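Local coordinates for protein cryptic loci regulator 2 (Schizosaccharomyces pombe 972h-, PDB 5IKJ) that acts upstream of histone deacetylases to promote transcriptional silencing, and is required for nucleosome positioning at heterochromatic loci and for silencing by the SHREC repressor complex, at residues P13-V18 / Y142-L147; W19-S24 / T149-Y154; R61-H66 / H189-I194; H174-P179 / C206-G211. All coordinates share one frame; numbering follows the deposited sequence.

Contact 1 (P13-V18 / Y142-L147); sequences PAITCV and YYLASL
Pro13 rests its ring on one face of the Tyr142 phenol, with CG over the middle of the ring, 3.7 Å from its centroid, in a CH-pi contact. Ile15 meets the same phenol at its edge, CD1 lying 3.8 Å from Tyr142 CD2, and the two side chains cross at about a right angle. A second CH-pi contact joins Ala14 to Tyr143: Ala14 CA lies over the ring face, displaced toward the rim, and Ala14 CB reaches the hydroxyl oxygen OH of Tyr143 at 3.5 Å.

Behind the side chains, strands 14-17 and 143-144 form a small parallel sheet. Tyr143 N binds Pro13 O, Ile15 N binds Tyr143 O at 2.9 Å, and Ala145 N binds Ile15 O at 2.8 Å. Beyond the last of these, a water accepts from Cys17 N and donates to Ser146 O. Further out, Tyr142 OH is anchored on Thr136 O, while Ile15 and Thr16 pair antiparallel with a strand of another protein chain, extending the sheet across the interface. The chemistry implies a division of labour: backbone bonds set the register, while apolar carbons pack on the faces and edge of the two phenols.

Contact 2 (W19-S24 / T149-Y154); sequences WSDGRS and TNYQLY
Ser20 opens an ST turn that docks against the start of segment 149-154, its OG accepting from Gly22 N at 2.9 Å while donating to Thr149 O. The donated bond is short, 2.6 Å from Ser20 OG to Thr149 O, and falls in the carbonyl plane on a lone pair. A third polar link joins Tyr151 OH to Asp21 OD1 at 2.9 Å, on the syn side of the carboxylate and 25° out of its plane. Asp21 CG lies between its own backbone N and carbonyl carbon (chi1 69°), on a side chain whose CB starts away from segment 149-154. The other oxygen, OD2, bonds His189 NE2, which makes Asp21 a second-shell partner of a zinc ligand. Replacing Tyr151 by a phenylalanine would probably leave Asp21 OD1 without its phenol donor and the carboxylate less firmly fixed against His189.

Packing is closest at Gly22, whose CA lies 3.5 Å from Tyr151 CE1. A side chain at this position would collide with Thr149 O and the tyrosine ring, so the tight fit depends on glycine. Asn150 CB presses on the Gly22 carbonyl group, 3.3 Å from its carbon C. Beyond CB, Asn150 ND2 makes a weak hydrogen bond to Gly22 O, at 3.2 Å.

Contact 3 (R61-H66 / H189-I194); sequences RLLAQH and HLYWLI. With ZN (zinc ion), chain C.
His66 and Tyr191 stack face to face where two helices cross, a helix-helix packing between 50-67 and 183-195. Over the short segments the axes come within 10.5 Å at an angle of 53°, and the two rings span the gap with planes only 8° apart and centroids 3.5 Å from each other.

The His66 side chain can be followed outward. Its CB lies 3.9 Å from both Tyr191 CD1 and Tyr191 CE1. CG, anti to the backbone N (chi1 -158°), comes down on Tyr191 CE1 at 3.3 Å. On one branch ND1 makes the tightest approach of the stack, 3.1 Å from Tyr191 CD1, and CE1 beyond it lies over the centre of the phenol. On the other branch CD2 follows Tyr191 CE1, and NE2 reaches Tyr191 CZ at 3.4 Å. The same NE2 is hydrogen-bonded to Glu225 OE2, an acidic partner that would probably favour a protonated imidazole and so add some cation-pi character to the stack.

Leu63, one turn earlier, supplies the apolar part. Its CD2 meets Leu190 CD2 with the side chains roughly perpendicular, whereas CD1 touches Ile194 CG1 at 3.8 Å and also lies at the edge of the Tyr191 ring. Helix 183-195 thus packs on helix 50-67 while also carrying a ligand of the zinc site, which Cys204, Cys206 and Cys209 complete: His189 ND1 binds the zinc ion at 2.1 Å.

Contact 4 (H174-P179 / C206-G211); sequences HPSGRP and CVLCSG. With ZN (zinc ion), chain C.
His174 to Gly177 form a type I beta turn, closed by Gly177 N on His174 O, that faces the short helix 207-210, for which Cys206 is the N-cap. The contact is carried by the His174 imidazole and the Leu208 side chain packed against it. Over one face of the imidazole sits Leu208 CB, 3.7 Å from the ring centroid in a CH-pi contact; Pro175 CD lies against the opposite face. At the edge, NE2 donates to Cys209 SG at 3.2 Å, the N-H...S angle being 161° and the sulfur lying almost in the ring plane. The other nitrogen, ND1, accepts from Ser176 N, which is tilted 29° from the ring plane, and is also hydrogen-bonded to Ser176 OG, so both nitrogens help fix the ring's rotation.

Cys206 and Cys209 are the CxxC half of a Cys-Cys-Cys-His zinc site that Cys204 and His189 complete, each of the two sulfurs 2.4 Å from the zinc ion. Cys209 N donates to Cys206 SG, the capping bond of the helix, and the N-H from His174 would probably draw off some of the negative charge on the Cys209 thiolate. An alanine in place of His174 would probably leave Cys209 SG without its imidazole donor and open a gap beside Leu208 CB. Leu208 CD1 also approaches Arg178 O, further along the loop, at 3.4 Å, and Leu208 CD2 packs on Arg178 CB at 3.8 Å.

Overall arrangement
From the N terminus, strand 14-17 and the loop after it enter contacts 1 and 2, each closing a loop of more than 120 residues at 142-147 and 149-154. Helix 50-67 then meets helix 183-195 in contact 3. These three closures cross one another, their segments alternating along the chain. Contact 4, with a much shorter loop, follows contacts 1 and 2 in series but crosses contact 3; none nests. Cys17 and Leu144 pack on Leu190, joining contact 1 to the helix pair, and Tyr151 packs on His189, joining contacts 2 and 3. Contacts 3 and 4 share the zinc ion, which joins helix 183-195 to the CxxC helix; contacts 1 to 3 tie in the N-terminal segment and helix 50-67.

Contact 1 (P13-V18 / Y142-L147)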
# COMPACT_ATOMS: atom_id res chain seq x y z
N PRO A 13 -1.19 -26.94 1.79
CA PRO A 13 -0.75 -26.42 3.09
C PRO A 13 -1.89 -26.38 4.09
O PRO A 13 -2.99 -25.91 3.79
CB PRO A 13 -0.23 -25.01 2.76
CG PRO A 13 0.06 -25.05 1.29
CD PRO A 13 -0.96 -25.97 0.71
N ALA A 14 -1.62 -26.87 5.30
CA ALA A 14 -2.62 -26.96 6.36
C ALA A 14 -2.31 -25.91 7.43
O ALA A 14 -1.19 -25.86 7.94
CB ALA A 14 -2.63 -28.36 6.97
N ILE A 15 -3.31 -25.10 7.76
CA ILE A 15 -3.15 -23.96 8.66
C ILE A 15 -3.71 -24.32 10.03
O ILE A 15 -4.79 -24.93 10.13
CB ILE A 15 -3.84 -22.71 8.09
CG1 ILE A 15 -3.13 -22.24 6.82
CG2 ILE A 15 -3.86 -21.58 9.13
CD1 ILE A 15 -3.91 -21.21 6.02
N THR A 16 -2.99 -23.95 11.08
CA THR A 16 -3.43 -24.12 12.45
C THR A 16 -3.31 -22.80 13.20
O THR A 16 -2.39 -22.01 12.94
CB THR A 16 -2.62 -25.21 13.19
OG1 THR A 16 -2.56 -26.39 12.38
CG2 THR A 16 -3.26 -25.55 14.53
N CYS A 17 -4.23 -22.57 14.13
CA CYS A 17 -4.20 -21.36 14.95
C CYS A 17 -3.29 -21.57 16.15
O CYS A 17 -3.39 -22.59 16.84
CB CYS A 17 -5.61 -21.00 15.41
SG CYS A 17 -6.67 -20.34 14.12
N VAL A 18 -2.41 -20.60 16.39
CA VAL A 18 -1.51 -20.68 17.54
C VAL A 18 -2.29 -20.54 18.84
O VAL A 18 -2.02 -21.24 19.83
CB VAL A 18 -0.40 -19.62 17.42
CG1 VAL A 18 0.37 -19.49 18.73
CG2 VAL A 18 0.54 -19.98 16.28
N TYR A 142 -4.85 -23.90 0.27
CA TYR A 142 -4.73 -23.85 1.72
C TYR A 142 -6.06 -24.22 2.37
O TYR A 142 -7.14 -24.07 1.79
CB TYR A 142 -4.30 -22.46 2.19
CG TYR A 142 -2.87 -22.10 1.84
CD1 TYR A 142 -2.42 -22.11 0.53
CD2 TYR A 142 -1.97 -21.74 2.84
CE1 TYR A 142 -1.12 -21.77 0.22
CE2 TYR A 142 -0.66 -21.40 2.53
CZ TYR A 142 -0.24 -21.42 1.22
OH TYR A 142 1.05 -21.09 0.90
N TYR A 143 -5.97 -24.71 3.61
CA TYR A 143 -7.16 -25.13 4.34
C TYR A 143 -6.82 -25.21 5.82
O TYR A 143 -5.67 -25.46 6.19
CB TYR A 143 -7.68 -26.48 3.84
CG TYR A 143 -6.87 -27.67 4.32
CD1 TYR A 143 -5.73 -28.07 3.65
CD2 TYR A 143 -7.25 -28.38 5.45
CE1 TYR A 143 -4.99 -29.15 4.09
CE2 TYR A 143 -6.52 -29.45 5.90
CZ TYR A 143 -5.39 -29.84 5.21
OH TYR A 143 -4.65 -30.92 5.66
N LEU A 144 -7.83 -24.99 6.65
CA LEU A 144 -7.66 -25.09 8.10
C LEU A 144 -7.51 -26.56 8.49
O LEU A 144 -8.44 -27.35 8.33
CB LEU A 144 -8.85 -24.46 8.82
CG LEU A 144 -8.62 -23.09 9.45
CD1 LEU A 144 -8.07 -22.10 8.43
CD2 LEU A 144 -9.91 -22.57 10.06
N ALA A 145 -6.32 -26.92 8.99
CA ALA A 145 -6.14 -28.25 9.56
C ALA A 145 -7.20 -28.55 10.60
O ALA A 145 -7.63 -29.70 10.74
CB ALA A 145 -4.75 -28.36 10.20
N SER A 146 -7.64 -27.53 11.33
CA SER A 146 -8.56 -27.71 12.44
C SER A 146 -9.18 -26.37 12.78
O SER A 146 -8.54 -25.32 12.62
CB SER A 146 -7.85 -28.30 13.66
OG SER A 146 -8.69 -28.26 14.81
N LEU A 147 -10.42 -26.40 13.25
CA LEU A 147 -11.05 -25.19 13.74
C LEU A 147 -10.33 -24.72 15.01
O LEU A 147 -9.76 -25.53 15.74
CB LEU A 147 -12.53 -25.43 14.04
CG LEU A 147 -13.46 -25.54 12.84
CD1 LEU A 147 -14.81 -26.08 13.28
CD2 LEU A 147 -13.62 -24.20 12.14
O HOH W 1 -6.49 -23.89 14.41

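Contact 2 (W19-S24 / T149-Y154)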
# COMPACT_ATOMS: atom_id res chain seq x y z
N TRP A 19 -3.27 -19.64 18.88
CA TRP A 19 -4.06 -19.40 20.08
C TRP A 19 -5.52 -19.20 19.69
O TRP A 19 -5.84 -18.94 18.53
CB TRP A 19 -3.55 -18.18 20.86
CG TRP A 19 -4.14 -16.88 20.41
CD1 TRP A 19 -3.79 -16.16 19.30
CD2 TRP A 19 -5.17 -16.14 21.07
NE1 TRP A 19 -4.55 -15.01 19.23
CE2 TRP A 19 -5.41 -14.98 20.30
CE3 TRP A 19 -5.92 -16.34 22.22
CZ2 TRP A 19 -6.36 -14.03 20.65
CZ3 TRP A 19 -6.87 -15.40 22.58
CH2 TRP A 19 -7.08 -14.26 21.79
N SER A 20 -6.39 -19.33 20.68
CA SER A 20 -7.83 -19.24 20.46
C SER A 20 -8.51 -18.69 21.70
O SER A 20 -8.17 -19.07 22.82
CB SER A 20 -8.42 -20.61 20.10
OG SER A 20 -9.83 -20.61 20.26
N ASP A 21 -9.46 -17.79 21.48
CA ASP A 21 -10.31 -17.26 22.55
C ASP A 21 -11.58 -18.08 22.74
O ASP A 21 -12.44 -17.68 23.53
CB ASP A 21 -10.67 -15.80 22.26
CG ASP A 21 -11.60 -15.66 21.07
OD1 ASP A 21 -11.59 -16.55 20.19
OD2 ASP A 21 -12.34 -14.66 21.01
N GLY A 22 -11.71 -19.21 22.04
CA GLY A 22 -12.94 -19.97 22.10
C GLY A 22 -13.24 -20.46 23.51
O GLY A 22 -12.34 -20.76 24.29
N ARG A 23 -14.53 -20.55 23.81
CA ARG A 23 -15.01 -21.03 25.10
C ARG A 23 -15.98 -22.17 24.86
O ARG A 23 -17.03 -21.97 24.23
CB ARG A 23 -15.67 -19.92 25.91
CG ARG A 23 -14.74 -18.76 26.23
CD ARG A 23 -15.23 -17.92 27.39
NE ARG A 23 -14.52 -18.23 28.63
CZ ARG A 23 -15.05 -18.79 29.72
NH1 ARG A 23 -16.34 -19.11 29.76
NH2 ARG A 23 -14.29 -19.02 30.78
N SER A 24 -15.64 -23.37 25.34
CA SER A 24 -16.47 -24.54 25.12
C SER A 24 -17.88 -24.35 25.68
O SER A 24 -18.84 -24.89 25.12
CB SER A 24 -15.82 -25.77 25.75
OG SER A 24 -15.73 -25.63 27.16
N THR A 149 -9.37 -23.97 18.66
CA THR A 149 -9.76 -24.68 19.87
C THR A 149 -11.02 -24.08 20.48
O THR A 149 -11.16 -22.86 20.58
CB THR A 149 -8.61 -24.65 20.89
OG1 THR A 149 -7.50 -25.38 20.37
CG2 THR A 149 -9.04 -25.26 22.23
N ASN A 150 -11.94 -24.96 20.88
CA ASN A 150 -13.19 -24.64 21.57
C ASN A 150 -14.26 -24.03 20.67
O ASN A 150 -15.28 -23.55 21.18
CB ASN A 150 -12.97 -23.70 22.76
CG ASN A 150 -12.35 -24.42 23.95
OD1 ASN A 150 -11.74 -25.48 23.81
ND2 ASN A 150 -12.52 -23.84 25.14
N TYR A 151 -14.07 -24.04 19.35
CA TYR A 151 -15.12 -23.65 18.42
C TYR A 151 -15.81 -24.90 17.86
O TYR A 151 -15.15 -25.90 17.58
CB TYR A 151 -14.57 -22.80 17.27
CG TYR A 151 -14.37 -21.34 17.62
CD1 TYR A 151 -13.24 -20.92 18.30
CD2 TYR A 151 -15.32 -20.39 17.28
CE1 TYR A 151 -13.06 -19.58 18.63
CE2 TYR A 151 -15.15 -19.06 17.60
CZ TYR A 151 -14.02 -18.66 18.27
OH TYR A 151 -13.84 -17.33 18.59
N GLN A 152 -17.13 -24.82 17.72
CA GLN A 152 -17.93 -25.95 17.27
C GLN A 152 -18.84 -25.51 16.13
O GLN A 152 -19.53 -24.49 16.24
CB GLN A 152 -18.77 -26.53 18.42
CG GLN A 152 -19.54 -27.79 18.06
CD GLN A 152 -18.62 -28.96 17.75
OE1 GLN A 152 -18.66 -29.51 16.64
NE2 GLN A 152 -17.81 -29.35 18.72
N LEU A 153 -18.83 -26.27 15.04
CA LEU A 153 -19.63 -25.97 13.86
C LEU A 153 -20.95 -26.73 13.91
O LEU A 153 -21.05 -27.81 14.49
CB LEU A 153 -18.86 -26.33 12.59
CG LEU A 153 -19.53 -26.02 11.25
CD1 LEU A 153 -19.62 -24.52 11.03
CD2 LEU A 153 -18.76 -26.69 10.12
N TYR A 154 -21.98 -26.14 13.29
CA TYR A 154 -23.31 -26.72 13.30
C TYR A 154 -24.01 -26.42 11.97
O TYR A 154 -23.71 -25.43 11.31
CB TYR A 154 -24.18 -26.17 14.44
CG TYR A 154 -23.67 -26.48 15.82
CD1 TYR A 154 -22.66 -25.72 16.40
CD2 TYR A 154 -24.21 -27.52 16.56
CE1 TYR A 154 -22.20 -25.99 17.67
CE2 TYR A 154 -23.75 -27.81 17.83
CZ TYR A 154 -22.75 -27.04 18.38
OH TYR A 154 -22.29 -27.32 19.65

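Contact 3 (R61-H66 / H189-I194)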
# COMPACT_ATOMS: atom_id res chain seq x y z
N ARG A 61 -8.43 -20.94 2.57
CA ARG A 61 -8.13 -20.23 1.33
C ARG A 61 -8.21 -18.72 1.53
O ARG A 61 -7.30 -17.98 1.14
CB ARG A 61 -9.08 -20.66 0.21
CG ARG A 61 -8.89 -19.85 -1.07
CD ARG A 61 -9.77 -20.33 -2.22
NE ARG A 61 -11.17 -19.97 -2.04
CZ ARG A 61 -12.09 -20.76 -1.50
NH1 ARG A 61 -13.34 -20.33 -1.39
NH2 ARG A 61 -11.78 -21.97 -1.07
N LEU A 62 -9.30 -18.25 2.13
CA LEU A 62 -9.51 -16.81 2.26
C LEU A 62 -8.60 -16.21 3.33
O LEU A 62 -8.11 -15.09 3.17
CB LEU A 62 -10.98 -16.53 2.57
CG LEU A 62 -11.93 -16.96 1.45
CD1 LEU A 62 -13.38 -16.89 1.89
CD2 LEU A 62 -11.72 -16.12 0.20
N LEU A 63 -8.36 -16.95 4.41
CA LEU A 63 -7.34 -16.52 5.37
C LEU A 63 -5.99 -16.39 4.68
O LEU A 63 -5.30 -15.37 4.81
CB LEU A 63 -7.27 -17.51 6.53
CG LEU A 63 -6.27 -17.15 7.64
CD1 LEU A 63 -6.58 -15.78 8.23
CD2 LEU A 63 -6.26 -18.21 8.73
N ALA A 64 -5.60 -17.42 3.92
CA ALA A 64 -4.31 -17.38 3.23
C ALA A 64 -4.23 -16.20 2.28
O ALA A 64 -3.21 -15.50 2.22
CB ALA A 64 -4.08 -18.69 2.47
N GLN A 65 -5.29 -15.95 1.51
CA GLN A 65 -5.31 -14.81 0.60
C GLN A 65 -5.34 -13.49 1.35
O GLN A 65 -5.01 -12.45 0.76
CB GLN A 65 -6.51 -14.91 -0.34
CG GLN A 65 -6.45 -16.10 -1.29
CD GLN A 65 -7.75 -16.34 -2.02
OE1 GLN A 65 -8.72 -15.62 -1.83
NE2 GLN A 65 -7.77 -17.37 -2.86
N HIS A 66 -5.71 -13.50 2.63
CA HIS A 66 -5.70 -12.28 3.42
C HIS A 66 -4.32 -12.04 4.03
O HIS A 66 -3.75 -10.96 3.88
CB HIS A 66 -6.77 -12.36 4.51
CG HIS A 66 -7.20 -11.03 5.04
ND1 HIS A 66 -8.28 -10.89 5.89
CD2 HIS A 66 -6.71 -9.78 4.85
CE1 HIS A 66 -8.44 -9.61 6.19
NE2 HIS A 66 -7.50 -8.92 5.57
N HIS A 189 -13.10 -12.57 12.51
CA HIS A 189 -12.57 -12.97 13.81
C HIS A 189 -11.40 -13.93 13.66
O HIS A 189 -10.40 -13.82 14.38
CB HIS A 189 -13.67 -13.60 14.66
CG HIS A 189 -13.33 -13.71 16.11
ND1 HIS A 189 -13.35 -12.63 16.96
CD2 HIS A 189 -12.95 -14.77 16.86
CE1 HIS A 189 -13.00 -13.02 18.18
NE2 HIS A 189 -12.75 -14.32 18.14
N LEU A 190 -11.50 -14.87 12.72
CA LEU A 190 -10.38 -15.76 12.45
C LEU A 190 -9.13 -14.97 12.09
O LEU A 190 -8.03 -15.27 12.57
CB LEU A 190 -10.74 -16.73 11.31
CG LEU A 190 -9.63 -17.69 10.88
CD1 LEU A 190 -9.25 -18.62 12.03
CD2 LEU A 190 -10.04 -18.49 9.66
N TYR A 191 -9.28 -13.96 11.23
CA TYR A 191 -8.14 -13.16 10.81
C TYR A 191 -7.55 -12.38 11.98
O TYR A 191 -6.33 -12.18 12.06
CB TYR A 191 -8.57 -12.22 9.69
CG TYR A 191 -7.49 -11.28 9.21
CD1 TYR A 191 -6.50 -11.71 8.34
CD2 TYR A 191 -7.47 -9.95 9.62
CE1 TYR A 191 -5.52 -10.84 7.90
CE2 TYR A 191 -6.50 -9.08 9.19
CZ TYR A 191 -5.52 -9.53 8.32
OH TYR A 191 -4.55 -8.67 7.89
N TRP A 192 -8.40 -11.93 12.91
CA TRP A 192 -7.91 -11.24 14.10
C TRP A 192 -7.14 -12.20 15.00
O TRP A 192 -6.15 -11.80 15.63
CB TRP A 192 -9.09 -10.62 14.86
CG TRP A 192 -8.72 -10.06 16.19
CD1 TRP A 192 -8.15 -8.85 16.44
CD2 TRP A 192 -8.91 -10.69 17.47
NE1 TRP A 192 -7.96 -8.68 17.80
CE2 TRP A 192 -8.42 -9.80 18.45
CE3 TRP A 192 -9.44 -11.91 17.88
CZ2 TRP A 192 -8.45 -10.09 19.81
CZ3 TRP A 192 -9.46 -12.21 19.23
CH2 TRP A 192 -8.97 -11.30 20.18
N LEU A 193 -7.57 -13.46 15.08
CA LEU A 193 -6.91 -14.42 15.96
C LEU A 193 -5.47 -14.66 15.53
O LEU A 193 -4.59 -14.84 16.38
CB LEU A 193 -7.69 -15.73 15.99
CG LEU A 193 -8.92 -15.79 16.88
CD1 LEU A 193 -9.68 -17.08 16.65
CD2 LEU A 193 -8.54 -15.65 18.35
N ILE A 194 -5.21 -14.68 14.22
CA ILE A 194 -3.87 -14.97 13.74
C ILE A 194 -3.03 -13.72 13.51
O ILE A 194 -1.80 -13.82 13.38
CB ILE A 194 -3.92 -15.79 12.44
CG1 ILE A 194 -4.58 -14.99 11.32
CG2 ILE A 194 -4.65 -17.11 12.65
CD1 ILE A 194 -3.61 -14.31 10.40
ZN ZN C . -13.91 -10.67 16.45

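Contact 4 (H174-P179 / C206-G211)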
# COMPACT_ATOMS: atom_id res chain seq x y z
N HIS A 174 -17.43 -18.08 20.39
CA HIS A 174 -17.05 -16.71 20.67
C HIS A 174 -17.42 -16.35 22.11
O HIS A 174 -18.49 -16.73 22.59
CB HIS A 174 -17.74 -15.76 19.69
CG HIS A 174 -17.21 -14.36 19.72
ND1 HIS A 174 -17.71 -13.39 20.56
CD2 HIS A 174 -16.22 -13.77 19.02
CE1 HIS A 174 -17.05 -12.26 20.37
NE2 HIS A 174 -16.14 -12.47 19.44
N PRO A 175 -16.56 -15.61 22.83
CA PRO A 175 -16.85 -15.33 24.25
C PRO A 175 -18.20 -14.69 24.50
O PRO A 175 -18.76 -14.86 25.60
CB PRO A 175 -15.70 -14.39 24.65
CG PRO A 175 -14.60 -14.72 23.72
CD PRO A 175 -15.24 -15.10 22.42
N SER A 176 -18.76 -13.96 23.54
CA SER A 176 -20.05 -13.32 23.74
C SER A 176 -21.18 -14.32 23.88
O SER A 176 -22.29 -13.94 24.28
CB SER A 176 -20.36 -12.37 22.58
OG SER A 176 -20.60 -13.09 21.38
N GLY A 177 -20.94 -15.60 23.57
CA GLY A 177 -21.99 -16.60 23.59
C GLY A 177 -22.82 -16.67 22.33
O GLY A 177 -23.74 -17.49 22.26
N ARG A 178 -22.52 -15.84 21.32
CA ARG A 178 -23.30 -15.81 20.10
C ARG A 178 -22.58 -16.54 18.97
O ARG A 178 -21.35 -16.58 18.94
CB ARG A 178 -23.59 -14.37 19.68
CG ARG A 178 -24.50 -13.64 20.65
CD ARG A 178 -24.74 -12.21 20.23
NE ARG A 178 -25.47 -11.47 21.26
CZ ARG A 178 -26.12 -10.33 21.06
NH1 ARG A 178 -26.15 -9.78 19.85
NH2 ARG A 178 -26.74 -9.74 22.06
N PRO A 179 -23.33 -17.12 18.04
CA PRO A 179 -22.70 -17.82 16.92
C PRO A 179 -22.33 -16.88 15.78
O PRO A 179 -22.92 -15.81 15.60
CB PRO A 179 -23.79 -18.80 16.47
CG PRO A 179 -25.06 -18.08 16.78
CD PRO A 179 -24.79 -17.27 18.03
N CYS A 206 -14.87 -8.11 13.29
CA CYS A 206 -15.97 -9.05 13.15
C CYS A 206 -17.22 -8.51 13.84
O CYS A 206 -17.17 -7.61 14.68
CB CYS A 206 -15.59 -10.41 13.73
SG CYS A 206 -16.07 -10.66 15.45
N VAL A 207 -18.37 -9.10 13.48
CA VAL A 207 -19.65 -8.57 13.92
C VAL A 207 -19.82 -8.73 15.42
O VAL A 207 -20.47 -7.90 16.07
CB VAL A 207 -20.81 -9.25 13.16
CG1 VAL A 207 -22.11 -8.48 13.38
CG2 VAL A 207 -20.50 -9.36 11.67
N LEU A 208 -19.26 -9.78 16.01
CA LEU A 208 -19.50 -10.07 17.41
C LEU A 208 -18.62 -9.25 18.34
O LEU A 208 -19.00 -9.01 19.50
CB LEU A 208 -19.30 -11.57 17.68
CG LEU A 208 -20.24 -12.51 16.92
CD1 LEU A 208 -19.96 -13.96 17.29
CD2 LEU A 208 -21.71 -12.18 17.16
N CYS A 209 -17.46 -8.79 17.87
CA CYS A 209 -16.62 -7.90 18.65
C CYS A 209 -16.94 -6.43 18.40
O CYS A 209 -16.73 -5.60 19.29
CB CYS A 209 -15.14 -8.14 18.35
SG CYS A 209 -14.61 -9.86 18.56
N SER A 210 -17.44 -6.10 17.21
CA SER A 210 -17.63 -4.71 16.81
C SER A 210 -19.08 -4.28 16.71
O SER A 210 -19.35 -3.07 16.74
CB SER A 210 -16.96 -4.46 15.45
OG SER A 210 -15.56 -4.63 15.53
N GLY A 211 -20.02 -5.22 16.61
CA GLY A 211 -21.42 -4.86 16.44
C GLY A 211 -21.65 -3.88 15.31
O GLY A 211 -21.35 -4.18 14.15
ZN ZN C . -13.91 -10.67 16.45